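Local coordinates for thioredoxin domain-containing protein (Silicibacter pomeroyi, PDB 3EYT) that is of unknown function but probably acts as a thioredoxin-like oxidoreductase, perhaps with an antioxidant role, at residues C[13-18]-C[96-101]; C[9-14]-C[66-71]; C[36-41]-C[76-81]. All blocks are in the same frame, centred on the assembly; numbering follows the deposited sequence.

Interaction 1: residues C[13-18]-C[96-101]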
ATOM      1  N   GLN C  13       4.037 -13.202   3.176  1.00 14.25           N
ATOM      2  CA  GLN C  13       5.352 -13.013   3.756  1.00 14.98           C
ATOM      3  C   GLN C  13       5.290 -13.062   5.281  1.00 14.66           C
ATOM      4  O   GLN C  13       4.232 -12.868   5.867  1.00 13.91           O
ATOM      5  CB  GLN C  13       5.922 -11.678   3.311  1.00 15.85           C
ATOM      6  CG  GLN C  13       5.196 -10.476   3.822  1.00 15.82           C
ATOM      7  CD  GLN C  13       5.888  -9.226   3.317  1.00 20.81           C
ATOM      8  OE1 GLN C  13       6.887  -8.829   3.871  1.00 18.26           O
ATOM      9  NE2 GLN C  13       5.395  -8.654   2.223  1.00 21.38           N
ATOM     10  N   TRP C  14       6.438 -13.283   5.902  1.00 15.35           N
ATOM     11  CA  TRP C  14       6.574 -13.429   7.351  1.00 15.45           C
ATOM     12  C   TRP C  14       7.446 -12.309   7.905  1.00 15.83           C
ATOM     13  O   TRP C  14       8.418 -11.914   7.265  1.00 15.19           O
ATOM     14  CB  TRP C  14       7.265 -14.768   7.653  1.00 16.16           C
ATOM     15  CG  TRP C  14       6.305 -15.931   7.638  1.00 17.27           C
ATOM     16  CD1 TRP C  14       6.127 -16.844   6.623  1.00 17.53           C
ATOM     17  CD2 TRP C  14       5.370 -16.298   8.675  1.00 16.96           C
ATOM     18  NE1 TRP C  14       5.161 -17.770   6.987  1.00 17.87           N
ATOM     19  CE2 TRP C  14       4.681 -17.459   8.229  1.00 18.52           C
ATOM     20  CE3 TRP C  14       5.087 -15.795   9.958  1.00 17.84           C
ATOM     21  CZ2 TRP C  14       3.705 -18.094   8.994  1.00 17.39           C
ATOM     22  CZ3 TRP C  14       4.097 -16.432  10.727  1.00 17.18           C
ATOM     23  CH2 TRP C  14       3.422 -17.570  10.234  1.00 18.04           C
ATOM     24  N   PHE C  15       7.071 -11.782   9.065  1.00 15.50           N
ATOM     25  CA  PHE C  15       7.942 -10.894   9.845  1.00 14.97           C
ATOM     26  C   PHE C  15       8.379 -11.637  11.108  1.00 15.14           C
ATOM     27  O   PHE C  15       7.639 -12.465  11.629  1.00 15.23           O
ATOM     28  CB  PHE C  15       7.204  -9.593  10.215  1.00 15.02           C
ATOM     29  CG  PHE C  15       6.957  -8.670   9.036  1.00 15.38           C
ATOM     30  CD1 PHE C  15       7.950  -7.798   8.594  1.00 16.79           C
ATOM     31  CD2 PHE C  15       5.734  -8.669   8.379  1.00 14.51           C
ATOM     32  CE1 PHE C  15       7.722  -6.957   7.477  1.00 17.64           C
ATOM     33  CE2 PHE C  15       5.489  -7.828   7.300  1.00 15.43           C
ATOM     34  CZ  PHE C  15       6.492  -6.969   6.837  1.00 17.68           C
ATOM     35  N   ASN C  16       9.584 -11.352  11.602  1.00 15.37           N
ATOM     36  CA  ASN C  16      10.071 -11.952  12.838  1.00 17.42           C
ATOM     37  C   ASN C  16      10.168 -13.447  12.699  1.00 18.90           C
ATOM     38  O   ASN C  16       9.859 -14.148  13.629  1.00 19.54           O
ATOM     39  CB  ASN C  16       9.163 -11.660  14.060  1.00 16.98           C
ATOM     40  CG  ASN C  16       8.933 -10.193  14.302  1.00 17.71           C
ATOM     41  OD1 ASN C  16       9.796  -9.371  13.997  1.00 19.56           O
ATOM     42  ND2 ASN C  16       7.766  -9.848  14.886  1.00 15.61           N
ATOM     43  N   SER C  17      10.542 -13.940  11.523  1.00 21.14           N
ATOM     44  CA  SER C  17      10.743 -15.367  11.340  1.00 22.90           C
ATOM     45  C   SER C  17      11.849 -15.633  10.328  1.00 23.82           C
ATOM     46  O   SER C  17      11.803 -15.143   9.190  1.00 24.21           O
ATOM     47  CB  SER C  17       9.442 -16.023  10.878  1.00 22.70           C
ATOM     48  OG  SER C  17       9.580 -17.436  10.857  1.00 24.51           O
ATOM     49  N   ALA C  18      12.827 -16.435  10.731  1.00 25.12           N
ATOM     50  CA  ALA C  18      13.927 -16.830   9.837  1.00 26.04           C
ATOM     51  C   ALA C  18      13.426 -17.633   8.638  1.00 26.37           C
ATOM     52  O   ALA C  18      13.944 -17.494   7.519  1.00 27.25           O
ATOM     53  CB  ALA C  18      15.007 -17.628  10.623  1.00 26.61           C
ATOM     54  N   VAL C  96       4.915 -13.045  12.592  1.00 14.22           N
ATOM     55  CA  VAL C  96       3.658 -12.512  12.066  1.00 13.27           C
ATOM     56  C   VAL C  96       3.596 -12.740  10.566  1.00 13.66           C
ATOM     57  O   VAL C  96       4.497 -12.315   9.830  1.00 14.76           O
ATOM     58  CB  VAL C  96       3.504 -11.028  12.389  1.00 12.83           C
ATOM     59  CG1 VAL C  96       2.191 -10.443  11.823  1.00 12.73           C
ATOM     60  CG2 VAL C  96       3.623 -10.796  13.910  1.00 11.26           C
ATOM     61  N   GLY C  97       2.513 -13.379  10.120  1.00 13.62           N
ATOM     62  CA  GLY C  97       2.366 -13.725   8.683  1.00 13.53           C
ATOM     63  C   GLY C  97       1.339 -12.814   8.042  1.00 14.59           C
ATOM     64  O   GLY C  97       0.290 -12.584   8.630  1.00 14.64           O
ATOM     65  N   VAL C  98       1.629 -12.281   6.848  1.00 14.80           N
ATOM     66  CA  VAL C  98       0.629 -11.510   6.112  1.00 14.47           C
ATOM     67  C   VAL C  98      -0.217 -12.503   5.292  1.00 15.61           C
ATOM     68  O   VAL C  98       0.315 -13.263   4.446  1.00 15.73           O
ATOM     69  CB  VAL C  98       1.267 -10.477   5.151  1.00 15.74           C
ATOM     70  CG1 VAL C  98       0.171  -9.745   4.298  1.00 13.69           C
ATOM     71  CG2 VAL C  98       2.116  -9.453   5.938  1.00 14.87           C
ATOM     72  N   ASP C  99      -1.515 -12.488   5.549  1.00 14.87           N
ATOM     73  CA  ASP C  99      -2.437 -13.422   4.903  1.00 15.27           C
ATOM     74  C   ASP C  99      -2.484 -13.069   3.404  1.00 15.51           C
ATOM     75  O   ASP C  99      -2.519 -11.904   3.030  1.00 16.26           O
ATOM     76  CB  ASP C  99      -3.803 -13.266   5.520  1.00 15.10           C
ATOM     77  CG  ASP C  99      -4.726 -14.459   5.249  1.00 16.97           C
ATOM     78  OD1 ASP C  99      -4.423 -15.363   4.400  1.00 17.57           O
ATOM     79  OD2 ASP C  99      -5.792 -14.464   5.877  1.00 19.82           O
ATOM     80  N   GLN C 100      -2.483 -14.079   2.549  1.00 16.18           N
ATOM     81  CA  GLN C 100      -2.524 -13.834   1.092  1.00 15.08           C
ATOM     82  C   GLN C 100      -3.836 -13.159   0.652  1.00 16.08           C
ATOM     83  O   GLN C 100      -4.908 -13.488   1.164  1.00 16.46           O
ATOM     84  CB  GLN C 100      -2.363 -15.151   0.329  1.00 14.76           C
ATOM     85  CG  GLN C 100      -1.003 -15.846   0.492  1.00 13.70           C
ATOM     86  CD  GLN C 100      -0.923 -17.130  -0.345  1.00 14.93           C
ATOM     87  OE1 GLN C 100      -1.854 -17.487  -1.103  1.00 11.42           O
ATOM     88  NE2 GLN C 100       0.188 -17.841  -0.202  1.00 14.01           N
ATOM     89  N   PRO C 101      -3.764 -12.290  -0.365  1.00 16.16           N
ATOM     90  CA  PRO C 101      -4.978 -11.642  -0.868  1.00 16.87           C
ATOM     91  C   PRO C 101      -5.969 -12.662  -1.461  1.00 16.50           C
ATOM     92  O   PRO C 101      -5.558 -13.649  -2.091  1.00 16.57           O
ATOM     93  CB  PRO C 101      -4.457 -10.706  -1.959  1.00 16.79           C
ATOM     94  CG  PRO C 101      -3.078 -11.297  -2.358  1.00 15.95           C
ATOM     95  CD  PRO C 101      -2.541 -11.894  -1.115  1.00 16.24           C
TER
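Val96 O accepts the shortest bond of this strand pair, from Phe15 N at 2.7 Å, with the N-H pointing almost straight at it (172°). Phe15 O takes Val96 N in return, which closes the ring of two bonds expected of a hydrogen-bonded antiparallel pair. One step along, Val98 N reaches Gln13 O at 2.8 Å, almost in line with that carbonyl. Between these bonds sit Trp14 and Gly97, a non-hydrogen-bonded pair whose CA atoms come within 4.4 Å, and CA-H...O contacts from Trp14 CA to Val96 O and from Gly97 CA to Gln13 O fill in around them.

On the Trp14 face of the sheet the indole lies over the facing backbone. CG sits beside the backbone N (chi1 -82°), and it is the ring beyond it that reaches across: the six-membered ring carries Gly97 CA over one face, 3.9 Å from its centroid, as a CH-pi contact. CZ3 comes to 3.5 Å from Gly97 N. Gly97, having no side chain, leaves the space next to Trp14 CH2 to the ring.

The other face carries Gln13, Phe15, Val96 and Val98. Val98 CG2 is shared: it touches Gln13 CG, whose chain runs alongside the valine, and meets the edge of the Phe15 ring at CE2, 4.0 Å away. Helix 80-89 covers the same phenyl ring through Leu83, Lys84 and Leu87. Beyond the strand, Asn16 ND2 bonds Phe94 O. Nearly straight backbone bonds thus fix the register of strand 11-15 on strand 96-99, while the bare glycine lets the indole lie close against the main chain.

Interaction 2: residues C[9-14]-C[66-71]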
ATOM      1  N   LEU C   9      -1.814 -22.642   6.485  1.00 18.38           N
ATOM      2  CA  LEU C   9      -1.669 -21.185   6.394  1.00 17.61           C
ATOM      3  C   LEU C   9      -1.325 -20.808   4.958  1.00 17.34           C
ATOM      4  O   LEU C   9      -0.502 -21.478   4.312  1.00 17.42           O
ATOM      5  CB  LEU C   9      -0.579 -20.701   7.355  1.00 18.20           C
ATOM      6  CG  LEU C   9      -0.775 -21.028   8.840  1.00 18.02           C
ATOM      7  CD1 LEU C   9       0.396 -20.469   9.694  1.00 22.35           C
ATOM      8  CD2 LEU C   9      -2.101 -20.505   9.351  1.00 18.70           C
ATOM      9  N   GLN C  10      -1.987 -19.799   4.432  1.00 15.43           N
ATOM     10  CA  GLN C  10      -1.600 -19.263   3.124  1.00 15.05           C
ATOM     11  C   GLN C  10      -1.085 -17.850   3.347  1.00 14.78           C
ATOM     12  O   GLN C  10      -1.852 -16.915   3.546  1.00 13.07           O
ATOM     13  CB  GLN C  10      -2.777 -19.291   2.136  1.00 15.58           C
ATOM     14  CG  GLN C  10      -3.425 -20.704   1.952  1.00 16.35           C
ATOM     15  CD  GLN C  10      -4.662 -20.630   1.057  1.00 17.74           C
ATOM     16  OE1 GLN C  10      -4.578 -20.308  -0.126  1.00 18.49           O
ATOM     17  NE2 GLN C  10      -5.814 -20.884   1.637  1.00 17.92           N
ATOM     18  N   ILE C  11       0.234 -17.726   3.343  1.00 14.80           N
ATOM     19  CA  ILE C  11       0.937 -16.541   3.791  1.00 15.15           C
ATOM     20  C   ILE C  11       1.698 -15.961   2.613  1.00 15.47           C
ATOM     21  O   ILE C  11       2.225 -16.710   1.777  1.00 15.43           O
ATOM     22  CB  ILE C  11       1.990 -16.915   4.891  1.00 15.37           C
ATOM     23  CG1 ILE C  11       1.309 -17.570   6.110  1.00 16.08           C
ATOM     24  CG2 ILE C  11       2.808 -15.698   5.326  1.00 14.63           C
ATOM     25  CD1 ILE C  11       0.136 -16.735   6.665  1.00 15.71           C
ATOM     26  N   GLN C  12       1.732 -14.626   2.539  1.00 15.72           N
ATOM     27  CA  GLN C  12       2.432 -13.900   1.482  1.00 15.37           C
ATOM     28  C   GLN C  12       3.885 -13.575   1.906  1.00 15.53           C
ATOM     29  O   GLN C  12       4.843 -13.649   1.091  1.00 14.34           O
ATOM     30  CB  GLN C  12       1.666 -12.619   1.202  1.00 16.58           C
ATOM     31  CG  GLN C  12       2.252 -11.762   0.097  1.00 19.78           C
ATOM     32  CD  GLN C  12       2.364 -10.324   0.559  1.00 28.31           C
ATOM     33  OE1 GLN C  12       1.416  -9.511   0.455  1.00 32.94           O
ATOM     34  NE2 GLN C  12       3.506 -10.001   1.106  1.00 29.23           N
ATOM     35  N   GLN C  13       4.037 -13.202   3.176  1.00 14.25           N
ATOM     36  CA  GLN C  13       5.352 -13.013   3.756  1.00 14.98           C
ATOM     37  C   GLN C  13       5.290 -13.062   5.281  1.00 14.66           C
ATOM     38  O   GLN C  13       4.232 -12.868   5.867  1.00 13.91           O
ATOM     39  CB  GLN C  13       5.922 -11.678   3.311  1.00 15.85           C
ATOM     40  CG  GLN C  13       5.196 -10.476   3.822  1.00 15.82           C
ATOM     41  CD  GLN C  13       5.888  -9.226   3.317  1.00 20.81           C
ATOM     42  OE1 GLN C  13       6.887  -8.829   3.871  1.00 18.26           O
ATOM     43  NE2 GLN C  13       5.395  -8.654   2.223  1.00 21.38           N
ATOM     44  N   TRP C  14       6.438 -13.283   5.902  1.00 15.35           N
ATOM     45  CA  TRP C  14       6.574 -13.429   7.351  1.00 15.45           C
ATOM     46  C   TRP C  14       7.446 -12.309   7.905  1.00 15.83           C
ATOM     47  O   TRP C  14       8.418 -11.914   7.265  1.00 15.19           O
ATOM     48  CB  TRP C  14       7.265 -14.768   7.653  1.00 16.16           C
ATOM     49  CG  TRP C  14       6.305 -15.931   7.638  1.00 17.27           C
ATOM     50  CD1 TRP C  14       6.127 -16.844   6.623  1.00 17.53           C
ATOM     51  CD2 TRP C  14       5.370 -16.298   8.675  1.00 16.96           C
ATOM     52  NE1 TRP C  14       5.161 -17.770   6.987  1.00 17.87           N
ATOM     53  CE2 TRP C  14       4.681 -17.459   8.229  1.00 18.52           C
ATOM     54  CE3 TRP C  14       5.087 -15.795   9.958  1.00 17.84           C
ATOM     55  CZ2 TRP C  14       3.705 -18.094   8.994  1.00 17.39           C
ATOM     56  CZ3 TRP C  14       4.097 -16.432  10.727  1.00 17.18           C
ATOM     57  CH2 TRP C  14       3.422 -17.570  10.234  1.00 18.04           C
ATOM     58  N   LEU C  66       1.677 -17.207  17.033  1.00 16.41           N
ATOM     59  CA  LEU C  66       1.827 -16.635  15.683  1.00 16.76           C
ATOM     60  C   LEU C  66       0.832 -15.507  15.543  1.00 15.67           C
ATOM     61  O   LEU C  66      -0.287 -15.633  16.026  1.00 16.58           O
ATOM     62  CB  LEU C  66       1.445 -17.655  14.605  1.00 15.95           C
ATOM     63  CG  LEU C  66       2.152 -19.004  14.643  1.00 20.05           C
ATOM     64  CD1 LEU C  66       1.774 -19.819  13.442  1.00 17.65           C
ATOM     65  CD2 LEU C  66       3.694 -18.798  14.760  1.00 22.00           C
ATOM     66  N   GLY C  67       1.224 -14.439  14.853  1.00 15.77           N
ATOM     67  CA  GLY C  67       0.269 -13.393  14.449  1.00 16.01           C
ATOM     68  C   GLY C  67      -0.136 -13.653  12.998  1.00 15.31           C
ATOM     69  O   GLY C  67       0.679 -14.097  12.193  1.00 16.45           O
ATOM     70  N   LEU C  68      -1.377 -13.360  12.652  1.00 14.42           N
ATOM     71  CA  LEU C  68      -1.800 -13.450  11.265  1.00 14.37           C
ATOM     72  C   LEU C  68      -2.469 -12.117  10.892  1.00 13.87           C
ATOM     73  O   LEU C  68      -3.523 -11.767  11.437  1.00 13.91           O
ATOM     74  CB  LEU C  68      -2.751 -14.638  11.087  1.00 13.54           C
ATOM     75  CG  LEU C  68      -3.318 -14.809   9.682  1.00 16.18           C
ATOM     76  CD1 LEU C  68      -2.205 -15.282   8.748  1.00 17.30           C
ATOM     77  CD2 LEU C  68      -4.511 -15.789   9.643  1.00 15.56           C
ATOM     78  N   HIS C  69      -1.819 -11.345  10.018  1.00 12.91           N
ATOM     79  CA  HIS C  69      -2.384 -10.029   9.618  1.00 12.56           C
ATOM     80  C   HIS C  69      -3.392 -10.250   8.478  1.00 12.95           C
ATOM     81  O   HIS C  69      -3.018 -10.537   7.316  1.00 13.57           O
ATOM     82  CB  HIS C  69      -1.273  -9.045   9.215  1.00 11.89           C
ATOM     83  CG  HIS C  69      -1.716  -7.604   9.222  1.00 11.95           C
ATOM     84  ND1 HIS C  69      -1.382  -6.718   8.223  1.00 10.40           N
ATOM     85  CD2 HIS C  69      -2.465  -6.906  10.106  1.00 11.82           C
ATOM     86  CE1 HIS C  69      -1.906  -5.534   8.491  1.00 10.22           C
ATOM     87  NE2 HIS C  69      -2.561  -5.623   9.634  1.00  9.43           N
ATOM     88  N   THR C  70      -4.668 -10.175   8.841  1.00 13.12           N
ATOM     89  CA  THR C  70      -5.772 -10.558   7.928  1.00 13.72           C
ATOM     90  C   THR C  70      -6.475  -9.256   7.545  1.00 13.20           C
ATOM     91  O   THR C  70      -7.455  -8.838   8.183  1.00 14.36           O
ATOM     92  CB  THR C  70      -6.729 -11.513   8.640  1.00 13.98           C
ATOM     93  OG1 THR C  70      -7.163 -10.917   9.890  1.00 14.36           O
ATOM     94  CG2 THR C  70      -6.061 -12.858   8.953  1.00 13.38           C
ATOM     95  N   VAL C  71      -5.964  -8.569   6.525  1.00 12.96           N
ATOM     96  CA  VAL C  71      -6.517  -7.275   6.201  1.00 12.56           C
ATOM     97  C   VAL C  71      -7.707  -7.525   5.253  1.00 13.37           C
ATOM     98  O   VAL C  71      -7.509  -8.023   4.137  1.00 12.83           O
ATOM     99  CB  VAL C  71      -5.444  -6.384   5.496  1.00 12.68           C
ATOM    100  CG1 VAL C  71      -6.053  -5.023   5.098  1.00 13.56           C
ATOM    101  CG2 VAL C  71      -4.231  -6.189   6.406  1.00 12.43           C
TER
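On one face of the thioredoxin-like sheet, strand 11-15, broken by a corner at Gln12, and the Leu9 before it pack against strand 63-69. The contact is almost entirely apolar, with no hydrogen bond between the two segments. Three side chains of 9-14 meet two leucines that project from the same face of strand 63-69. Ile11 CD1 presses on Leu68 CD1 at 3.5 Å, tighter than usual for two methyls. The isoleucine reaches it through its CG1 branch, with CG1 anti to the carbonyl carbon (chi1 -60°), whereas its CG2 covers one face of the Trp14 indole, 3.5 Å above the plane. Leu66 CD1 serves two partners: Leu9 CD1 at 4.0 Å and Trp14 CH2, which it approaches obliquely, at 4.3 Å. The indole CZ3 comes to 4.4 Å from Gly67 O.

Strand 96-99 runs between strands 11-15 and 63-69 in the sheet, so the side chains of its two neighbours meet over its face, where Gly97 has no side chain. Strand 30-36 adds Ile33, which touches both Leu9 and Leu68, and Ile31, which touches Leu66. Thr109 of helix 108-112 packs on Leu9 and Leu68 as well.

Interaction 3: residues C[36-41]-C[76-81]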
ATOM      1  N   PHE C  36      -5.450 -10.497  13.272  1.00 13.24           N
ATOM      2  CA  PHE C  36      -5.658  -9.113  13.638  1.00 13.57           C
ATOM      3  C   PHE C  36      -5.489  -8.234  12.390  1.00 13.59           C
ATOM      4  O   PHE C  36      -4.900  -8.654  11.384  1.00 12.04           O
ATOM      5  CB  PHE C  36      -4.645  -8.699  14.736  1.00 13.46           C
ATOM      6  CG  PHE C  36      -3.210  -8.566  14.239  1.00 15.11           C
ATOM      7  CD1 PHE C  36      -2.676  -7.301  13.950  1.00 13.87           C
ATOM      8  CD2 PHE C  36      -2.398  -9.704  14.075  1.00 16.07           C
ATOM      9  CE1 PHE C  36      -1.352  -7.171  13.485  1.00 14.74           C
ATOM     10  CE2 PHE C  36      -1.087  -9.600  13.620  1.00 18.03           C
ATOM     11  CZ  PHE C  36      -0.553  -8.318  13.314  1.00 14.00           C
ATOM     12  N   GLN C  37      -5.985  -6.997  12.497  1.00 13.47           N
ATOM     13  CA  GLN C  37      -5.674  -5.922  11.557  1.00 11.86           C
ATOM     14  C   GLN C  37      -5.029  -4.852  12.395  1.00 12.58           C
ATOM     15  O   GLN C  37      -5.523  -4.528  13.497  1.00 12.88           O
ATOM     16  CB  GLN C  37      -6.944  -5.301  10.949  1.00 12.48           C
ATOM     17  CG  GLN C  37      -7.734  -6.235  10.003  1.00 13.88           C
ATOM     18  CD  GLN C  37      -8.890  -5.512   9.310  1.00 15.11           C
ATOM     19  OE1 GLN C  37      -8.844  -5.299   8.114  1.00 13.58           O
ATOM     20  NE2 GLN C  37      -9.876  -5.071  10.078  1.00 14.53           N
HETATM   21  N   MSE C  38      -3.970  -4.262  11.862  1.00 12.33           N
HETATM   22  CA  MSE C  38      -3.184  -3.289  12.615  1.00 12.81           C
HETATM   23  C   MSE C  38      -3.976  -2.026  12.962  1.00 13.45           C
HETATM   24  O   MSE C  38      -3.709  -1.409  13.974  1.00 14.02           O
HETATM   25  CB  MSE C  38      -1.897  -2.951  11.861  1.00 12.82           C
HETATM   26  CG  MSE C  38      -2.160  -2.294  10.506  1.00 12.80           C
HETATM   27 SE   MSE C  38      -0.467  -1.886   9.615  0.75 18.30          SE
HETATM   28  CE  MSE C  38      -0.090  -0.160  10.513  1.00 13.03           C
ATOM     29  N   LEU C  39      -4.957  -1.646  12.144  1.00 13.40           N
ATOM     30  CA  LEU C  39      -5.764  -0.456  12.439  1.00 14.68           C
ATOM     31  C   LEU C  39      -7.108  -0.738  13.155  1.00 15.67           C
ATOM     32  O   LEU C  39      -7.960   0.143  13.297  1.00 15.51           O
ATOM     33  CB  LEU C  39      -5.989   0.365  11.145  1.00 14.66           C
ATOM     34  CG  LEU C  39      -4.748   0.811  10.359  1.00 15.83           C
ATOM     35  CD1 LEU C  39      -5.197   1.690   9.190  1.00 16.19           C
ATOM     36  CD2 LEU C  39      -3.755   1.593  11.266  1.00 15.30           C
ATOM     37  N   CYS C  40      -7.288  -1.955  13.637  1.00 16.40           N
ATOM     38  CA  CYS C  40      -8.521  -2.303  14.317  1.00 17.84           C
ATOM     39  C   CYS C  40      -8.354  -2.037  15.813  1.00 16.51           C
ATOM     40  O   CYS C  40      -7.476  -2.607  16.447  1.00 16.10           O
ATOM     41  CB  CYS C  40      -8.850  -3.754  14.002  1.00 18.10           C
ATOM     42  SG  CYS C  40      -9.916  -4.608  15.171  1.00 25.44           S
ATOM     43  N   PRO C  41      -9.172  -1.129  16.373  1.00 16.81           N
ATOM     44  CA  PRO C  41      -8.906  -0.705  17.757  1.00 16.70           C
ATOM     45  C   PRO C  41      -8.945  -1.861  18.757  1.00 17.22           C
ATOM     46  O   PRO C  41      -8.128  -1.885  19.682  1.00 17.08           O
ATOM     47  CB  PRO C  41      -9.994   0.349  18.046  1.00 16.66           C
ATOM     48  CG  PRO C  41     -10.384   0.856  16.689  1.00 16.73           C
ATOM     49  CD  PRO C  41     -10.223  -0.321  15.732  1.00 15.97           C
ATOM     50  N   GLU C  76      -5.111  -0.637   1.362  1.00 14.85           N
ATOM     51  CA  GLU C  76      -4.032   0.286   1.013  1.00 15.54           C
ATOM     52  C   GLU C  76      -3.409   0.989   2.232  1.00 15.26           C
ATOM     53  O   GLU C  76      -2.337   1.560   2.118  1.00 15.73           O
ATOM     54  CB  GLU C  76      -4.504   1.330  -0.034  1.00 15.80           C
ATOM     55  CG  GLU C  76      -5.486   2.393   0.473  1.00 19.13           C
ATOM     56  CD  GLU C  76      -6.856   1.816   0.866  1.00 27.55           C
ATOM     57  OE1 GLU C  76      -7.223   0.719   0.340  1.00 24.63           O
ATOM     58  OE2 GLU C  76      -7.555   2.457   1.720  1.00 29.73           O
ATOM     59  N   ALA C  77      -4.090   0.938   3.369  1.00 14.99           N
ATOM     60  CA  ALA C  77      -3.659   1.591   4.596  1.00 15.05           C
ATOM     61  C   ALA C  77      -2.818   0.672   5.471  1.00 15.73           C
ATOM     62  O   ALA C  77      -2.161   1.164   6.403  1.00 15.56           O
ATOM     63  CB  ALA C  77      -4.849   2.014   5.379  1.00 13.36           C
HETATM   64  N   MSE C  78      -2.878  -0.642   5.191  1.00 14.07           N
HETATM   65  CA  MSE C  78      -2.356  -1.683   6.075  1.00 14.57           C
HETATM   66  C   MSE C  78      -1.428  -2.631   5.309  1.00 15.82           C
HETATM   67  O   MSE C  78      -1.452  -3.841   5.547  1.00 16.71           O
HETATM   68  CB  MSE C  78      -3.497  -2.488   6.684  1.00 13.92           C
HETATM   69  CG  MSE C  78      -4.511  -1.621   7.477  1.00 13.97           C
HETATM   70 SE   MSE C  78      -5.526  -2.707   8.672  0.50 10.25          SE
HETATM   71  CE  MSE C  78      -7.303  -2.032   8.224  1.00 12.93           C
ATOM     72  N   THR C  79      -0.619  -2.082   4.394  1.00 15.40           N
ATOM     73  CA  THR C  79       0.289  -2.898   3.591  1.00 15.82           C
ATOM     74  C   THR C  79       1.532  -3.304   4.441  1.00 15.33           C
ATOM     75  O   THR C  79       1.755  -2.759   5.549  1.00 16.34           O
ATOM     76  CB  THR C  79       0.771  -2.117   2.351  1.00 15.76           C
ATOM     77  OG1 THR C  79       1.671  -1.079   2.785  1.00 16.52           O
ATOM     78  CG2 THR C  79      -0.399  -1.490   1.566  1.00 16.23           C
ATOM     79  N   PRO C  80       2.352  -4.240   3.937  1.00 15.79           N
ATOM     80  CA  PRO C  80       3.475  -4.696   4.748  1.00 15.46           C
ATOM     81  C   PRO C  80       4.443  -3.599   5.220  1.00 15.74           C
ATOM     82  O   PRO C  80       5.029  -3.751   6.310  1.00 14.85           O
ATOM     83  CB  PRO C  80       4.186  -5.706   3.818  1.00 15.81           C
ATOM     84  CG  PRO C  80       3.008  -6.378   3.076  1.00 16.90           C
ATOM     85  CD  PRO C  80       2.113  -5.144   2.763  1.00 15.25           C
ATOM     86  N   ILE C  81       4.638  -2.526   4.443  1.00 15.10           N
ATOM     87  CA  ILE C  81       5.567  -1.456   4.914  1.00 15.15           C
ATOM     88  C   ILE C  81       4.967  -0.835   6.190  1.00 14.13           C
ATOM     89  O   ILE C  81       5.682  -0.516   7.146  1.00 14.02           O
ATOM     90  CB  ILE C  81       5.872  -0.391   3.837  1.00 15.50           C
ATOM     91  CG1 ILE C  81       6.907   0.617   4.325  1.00 19.00           C
ATOM     92  CG2 ILE C  81       4.611   0.363   3.398  1.00 18.47           C
ATOM     93  CD1 ILE C  81       7.330   1.583   3.267  1.00 26.60           C
TER
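Met78, a selenomethionine, brings its side chain into the turn 37-40, and van der Waals packing makes up most of the contact. Its SE lies 3.7 Å from Gln37 CB and equally near the backbone at Leu39 N. Leu39 comes in obliquely: with CG anti to its carbonyl carbon (chi1 -56°), that CG lies 3.8 Å from Met78 CG. Leu39 CD1 touches Ala77 CB at 3.8 Å. Met38, also a selenomethionine, runs alongside Met78 with the opposite sense: its CG meets the Met78 selenium at 3.9 Å, while its own SE comes to 4.0 Å from Met78 CA. An alanine in place of Leu39 would probably open a gap beside Met78 CG and Ala77 CB and leave the Met78 chain freer to turn.

No hydrogen bond joins the two segments; the polar atoms are bonded to other partners. Gln37 OE1 approaches Met78 CE at 3.6 Å, but that oxygen is bonded to Phe72 N, and Gln37 NE2 to Glu73, so the amide is held at both ends. Met38 N is bonded to His69 NE2. Within the turn itself, Cys40 N bonds Gln37 O at 3.1 Å, closing a type I turn.

Subunit packing continues the contact: Leu39 also touches Met38 of the third subunit, and Ala77 O bonds Ser82 OG of that same subunit. The turn delivers Cys40 to the N-cap of helix 41-57, where its side chain caps a backbone N. With Cys43 it forms a CxxC pattern at a helix start, as in thioredoxins, where such a pair is the redox site; a similar redox role is possible here.

In the fold
Interactions 1 and 2 share Gln13 and Trp14 and lie about 5 Å apart, centre to centre. Interaction 1 pairs strand 11-15 side by side with strand 96-99, whereas interaction 2 reaches past that strand to 63-69, the next one in the sheet. Interaction 3 sits about 12 to 13 Å from both, beyond the C-terminal end of strand 30-36. Phe36 N bonds Leu68 O, tying it to interaction 2, while Pro80 packs on Gln13 and Phe15 of interaction 1. Along the chain, 36-41 and 76-81 both fall between the segments of interaction 1, while interactions 2 and 3 alternate (9-14, 36-41, 66-71, 76-81). Sequence-distant segments thus join strand 11-15 to the CxxC-bearing turn within one thioredoxin-like domain.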